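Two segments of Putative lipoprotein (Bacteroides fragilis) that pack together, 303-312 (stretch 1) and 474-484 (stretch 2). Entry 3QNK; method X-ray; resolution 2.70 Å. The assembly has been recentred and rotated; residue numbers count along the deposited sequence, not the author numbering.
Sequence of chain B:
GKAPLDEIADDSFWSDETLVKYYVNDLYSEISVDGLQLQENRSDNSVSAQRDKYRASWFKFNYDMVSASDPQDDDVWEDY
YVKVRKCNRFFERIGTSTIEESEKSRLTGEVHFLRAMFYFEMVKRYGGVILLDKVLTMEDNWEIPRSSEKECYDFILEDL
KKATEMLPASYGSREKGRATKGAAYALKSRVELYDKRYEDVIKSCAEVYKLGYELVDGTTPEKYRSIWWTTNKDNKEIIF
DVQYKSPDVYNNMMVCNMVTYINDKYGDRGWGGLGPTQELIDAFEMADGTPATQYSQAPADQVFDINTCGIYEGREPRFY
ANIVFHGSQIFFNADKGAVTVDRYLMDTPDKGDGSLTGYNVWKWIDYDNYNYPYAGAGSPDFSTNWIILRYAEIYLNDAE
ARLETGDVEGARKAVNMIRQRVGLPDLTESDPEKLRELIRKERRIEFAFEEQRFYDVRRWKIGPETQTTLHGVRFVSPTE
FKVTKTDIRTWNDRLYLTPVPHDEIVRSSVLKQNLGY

Stretch 1 (303-312) VFDINTCGIY
Stretch 2 474-484: RFVSPTEFKVT

Stretch 1 (303-312) lays a short extended segment antiparallel to the second strand of a hairpin in stretch 2 (474-484). Strand 480-484 pairs with strand 474-475 of its own stretch through Arg474 N to Lys482 O (3.0 Å) and Lys482 N to Arg474 O (2.9 Å), and 476-479 form the connecting loop. Phe304 (phi/psi -112/150) and Phe481 (-145/162) are the hydrogen-bonded pair, CA atoms 5.5 Å apart: Phe304 N donates to Phe481 O at 2.9 Å, almost linearly (177°), and Phe481 N donates to Phe304 O at 3.0 Å. Asp305 (-108/122) and Glu480 (-118/150) form the adjacent non-hydrogen-bonded pair, CA atoms 4.4 Å apart, and Glu480 CA lies 3.1 Å from Phe304 O in a CA-H...O contact. One residue further, Ile306 N donates to Thr479 O at 2.8 Å (171°), extending the ladder beyond the bridged residues. Stretch 1 then turns: 306-308 adopt helical phi/psi, with Ile306 at -52/-24, and Cys309 N bonds back to Asp305 O at 3.0 Å.

Phe304 and Phe481 project from the same face of the sheet. Phe304 (chi1 m, chi2 -89°) sets its CB over the ring face of Phe481 (chi1 p, chi2 -86°), 3.5 Å from Phe481 CZ, in a CH-pi contact; the rings lie near parallel (25°) but slid apart, centroids 5.3 Å from each other, so they barely overlap. Phe304 CE2 also meets Val483 CG2 (t) at 4.0 Å. Around the buried Phe481 ring, Cys309 SG (p) sits at the edge, 4.2 Å from Phe481 CE1, while Ile311 CD1 (chi1 t, chi2 145°) reaches Phe481 CZ at 3.7 Å. Ile306 points toward stretch 2 with chi1 at -143° and chi2 t, bringing CD1 to 3.6 Å from Phe475 CZ, at the edge of that ring (chi1 m, chi2 73°). Tyr312 (chi1 m, chi2 -48°) meets Phe475 edge to edge, Tyr312 CE2 to Phe475 CZ 4.4 Å.

Asp305 and Glu480 occupy the other face. Asp305 (chi1 t, chi2 -69°) braces the turn by accepting from Asn307 N at OD1 (2.9 Å), and its carboxylate lies within weak hydrogen-bonding range of Thr479 OG1 (chi1 t), 3.1 Å from OD1 and 3.3 Å from OD2. In the 476-479 loop, Ser477 OG (chi1 p) donates to Glu480 OE1 (2.6 Å) and accepts from Glu480 N (2.9 Å), tying loop to strand. Val303 (t) adds contact, CG1 to Glu480 CB at 3.7 Å and CG2 to Lys482 CG at 4.1 Å. The contact buries 623 Å².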

# COMPACT_ATOMS: atom_id res chain seq x y z
N VAL B 303 3.97 26.92 40.06
CA VAL B 303 4.99 25.90 40.20
C VAL B 303 4.59 24.92 41.30
O VAL B 303 4.20 25.34 42.40
CB VAL B 303 6.39 26.50 40.43
CG1 VAL B 303 7.45 25.42 40.55
CG2 VAL B 303 6.76 27.49 39.32
N PHE B 304 4.64 23.63 40.98
CA PHE B 304 4.35 22.56 41.91
C PHE B 304 5.59 21.76 42.23
O PHE B 304 6.47 21.64 41.38
CB PHE B 304 3.31 21.62 41.35
CG PHE B 304 2.07 22.31 40.89
CD1 PHE B 304 1.01 22.54 41.78
CD2 PHE B 304 1.93 22.73 39.57
CE1 PHE B 304 -0.16 23.16 41.34
CE2 PHE B 304 0.76 23.32 39.13
CZ PHE B 304 -0.28 23.53 40.01
N ASP B 305 5.65 21.20 43.44
CA ASP B 305 6.72 20.31 43.88
C ASP B 305 6.14 18.92 43.95
O ASP B 305 5.17 18.69 44.66
CB ASP B 305 7.31 20.74 45.22
CG ASP B 305 8.58 20.01 45.60
OD1 ASP B 305 8.50 18.78 45.89
OD2 ASP B 305 9.66 20.66 45.63
N ILE B 306 6.74 18.00 43.19
CA ILE B 306 6.33 16.61 43.05
C ILE B 306 6.16 15.91 44.42
O ILE B 306 5.40 14.96 44.54
CB ILE B 306 7.38 15.91 42.14
CG1 ILE B 306 6.74 14.90 41.22
CG2 ILE B 306 8.63 15.35 42.87
CD1 ILE B 306 7.71 14.32 40.18
N ASN B 307 6.84 16.43 45.45
CA ASN B 307 6.83 15.88 46.80
C ASN B 307 5.88 16.62 47.73
O ASN B 307 5.32 15.96 48.60
CB ASN B 307 8.25 15.82 47.37
CG ASN B 307 9.17 14.87 46.60
OD1 ASN B 307 10.28 15.22 46.19
ND2 ASN B 307 8.71 13.63 46.35
N THR B 308 5.67 17.94 47.58
CA THR B 308 4.73 18.65 48.47
C THR B 308 3.31 18.27 48.03
O THR B 308 2.56 17.69 48.81
CB THR B 308 5.00 20.13 48.60
OG1 THR B 308 4.58 20.79 47.42
CG2 THR B 308 6.46 20.43 48.87
N CYS B 309 2.99 18.47 46.74
CA CYS B 309 1.75 17.96 46.15
C CYS B 309 2.03 16.47 45.90
O CYS B 309 3.21 16.08 45.87
CB CYS B 309 1.41 18.74 44.87
SG CYS B 309 2.20 18.12 43.36
N GLY B 310 1.04 15.62 45.79
CA GLY B 310 1.43 14.21 45.62
C GLY B 310 1.06 13.66 44.27
O GLY B 310 0.55 12.53 44.18
N ILE B 311 1.30 14.48 43.22
CA ILE B 311 0.86 14.23 41.85
C ILE B 311 0.97 12.74 41.47
O ILE B 311 -0.04 12.18 41.03
CB ILE B 311 1.50 15.18 40.80
CG1 ILE B 311 0.90 14.93 39.42
CG2 ILE B 311 3.03 15.14 40.81
CD1 ILE B 311 0.73 16.05 38.56
N TYR B 312 2.12 12.09 41.72
CA TYR B 312 2.30 10.69 41.32
C TYR B 312 2.27 9.70 42.49
O TYR B 312 2.57 8.53 42.29
CB TYR B 312 3.60 10.52 40.51
CG TYR B 312 3.73 11.51 39.36
CD1 TYR B 312 2.66 11.73 38.49
CD2 TYR B 312 4.91 12.21 39.14
CE1 TYR B 312 2.78 12.63 37.43
CE2 TYR B 312 5.02 13.14 38.11
CZ TYR B 312 3.95 13.34 37.25
OH TYR B 312 4.04 14.22 36.20
N ARG B 474 5.95 20.16 32.47
CA ARG B 474 7.30 20.57 32.11
C ARG B 474 8.04 20.78 33.41
O ARG B 474 7.52 21.50 34.26
CB ARG B 474 7.20 21.84 31.28
CG ARG B 474 8.48 22.49 30.89
CD ARG B 474 8.16 23.75 30.10
NE ARG B 474 8.34 24.95 30.93
CZ ARG B 474 7.61 26.05 30.84
NH1 ARG B 474 6.63 26.15 29.94
NH2 ARG B 474 7.86 27.08 31.63
N PHE B 475 9.20 20.14 33.59
CA PHE B 475 9.98 20.29 34.82
C PHE B 475 10.97 21.44 34.73
O PHE B 475 11.69 21.62 33.74
CB PHE B 475 10.67 18.99 35.22
CG PHE B 475 9.69 18.06 35.93
CD1 PHE B 475 8.69 17.40 35.21
CD2 PHE B 475 9.77 17.86 37.30
CE1 PHE B 475 7.76 16.59 35.87
CE2 PHE B 475 8.85 17.04 37.95
CZ PHE B 475 7.84 16.43 37.23
N VAL B 476 10.93 22.27 35.77
CA VAL B 476 11.77 23.47 35.92
C VAL B 476 12.92 23.19 36.91
O VAL B 476 13.85 23.99 37.03
CB VAL B 476 10.93 24.73 36.30
CG1 VAL B 476 9.91 25.05 35.21
CG2 VAL B 476 10.24 24.58 37.65
N SER B 477 12.87 22.04 37.60
CA SER B 477 13.89 21.60 38.53
C SER B 477 13.78 20.09 38.67
O SER B 477 12.80 19.56 38.17
CB SER B 477 13.73 22.31 39.88
OG SER B 477 12.83 21.60 40.72
N PRO B 478 14.69 19.37 39.36
CA PRO B 478 14.52 17.91 39.51
C PRO B 478 13.25 17.51 40.27
O PRO B 478 12.84 16.36 40.18
CB PRO B 478 15.74 17.50 40.34
CG PRO B 478 16.72 18.52 40.11
CD PRO B 478 15.95 19.81 40.00
N THR B 479 12.64 18.46 40.99
CA THR B 479 11.50 18.21 41.87
C THR B 479 10.24 19.03 41.48
O THR B 479 9.14 18.66 41.88
CB THR B 479 11.98 18.50 43.31
OG1 THR B 479 11.03 18.04 44.26
CG2 THR B 479 12.31 19.97 43.56
N GLU B 480 10.39 20.10 40.68
CA GLU B 480 9.29 21.00 40.34
C GLU B 480 8.97 21.06 38.88
O GLU B 480 9.86 21.02 38.03
CB GLU B 480 9.60 22.42 40.79
CG GLU B 480 9.87 22.56 42.26
CD GLU B 480 10.80 23.71 42.57
OE1 GLU B 480 11.93 23.72 42.03
OE2 GLU B 480 10.40 24.61 43.35
N PHE B 481 7.67 21.32 38.62
CA PHE B 481 7.06 21.40 37.30
C PHE B 481 5.96 22.46 37.24
O PHE B 481 5.45 22.91 38.27
CB PHE B 481 6.47 20.03 36.91
CG PHE B 481 5.28 19.59 37.72
CD1 PHE B 481 5.44 18.92 38.93
CD2 PHE B 481 3.99 19.86 37.28
CE1 PHE B 481 4.33 18.56 39.71
CE2 PHE B 481 2.88 19.49 38.05
CZ PHE B 481 3.05 18.84 39.25
N LYS B 482 5.62 22.84 35.99
CA LYS B 482 4.55 23.74 35.55
C LYS B 482 3.62 22.92 34.64
O LYS B 482 4.10 21.98 33.98
CB LYS B 482 5.14 24.95 34.77
CG LYS B 482 5.83 26.04 35.60
CD LYS B 482 6.61 26.96 34.66
CE LYS B 482 7.14 28.25 35.25
NZ LYS B 482 6.88 29.42 34.37
N VAL B 483 2.31 23.27 34.58
CA VAL B 483 1.34 22.62 33.67
C VAL B 483 1.40 23.39 32.36
O VAL B 483 1.40 24.61 32.36
CB VAL B 483 -0.09 22.51 34.26
CG1 VAL B 483 -1.06 21.84 33.27
CG2 VAL B 483 -0.07 21.75 35.60
N THR B 484 1.50 22.68 31.25
CA THR B 484 1.61 23.27 29.90
C THR B 484 0.45 22.94 28.99
O THR B 484 -0.21 21.92 29.22
CB THR B 484 2.89 22.69 29.23
OG1 THR B 484 2.77 21.25 29.11
CG2 THR B 484 4.16 23.06 29.98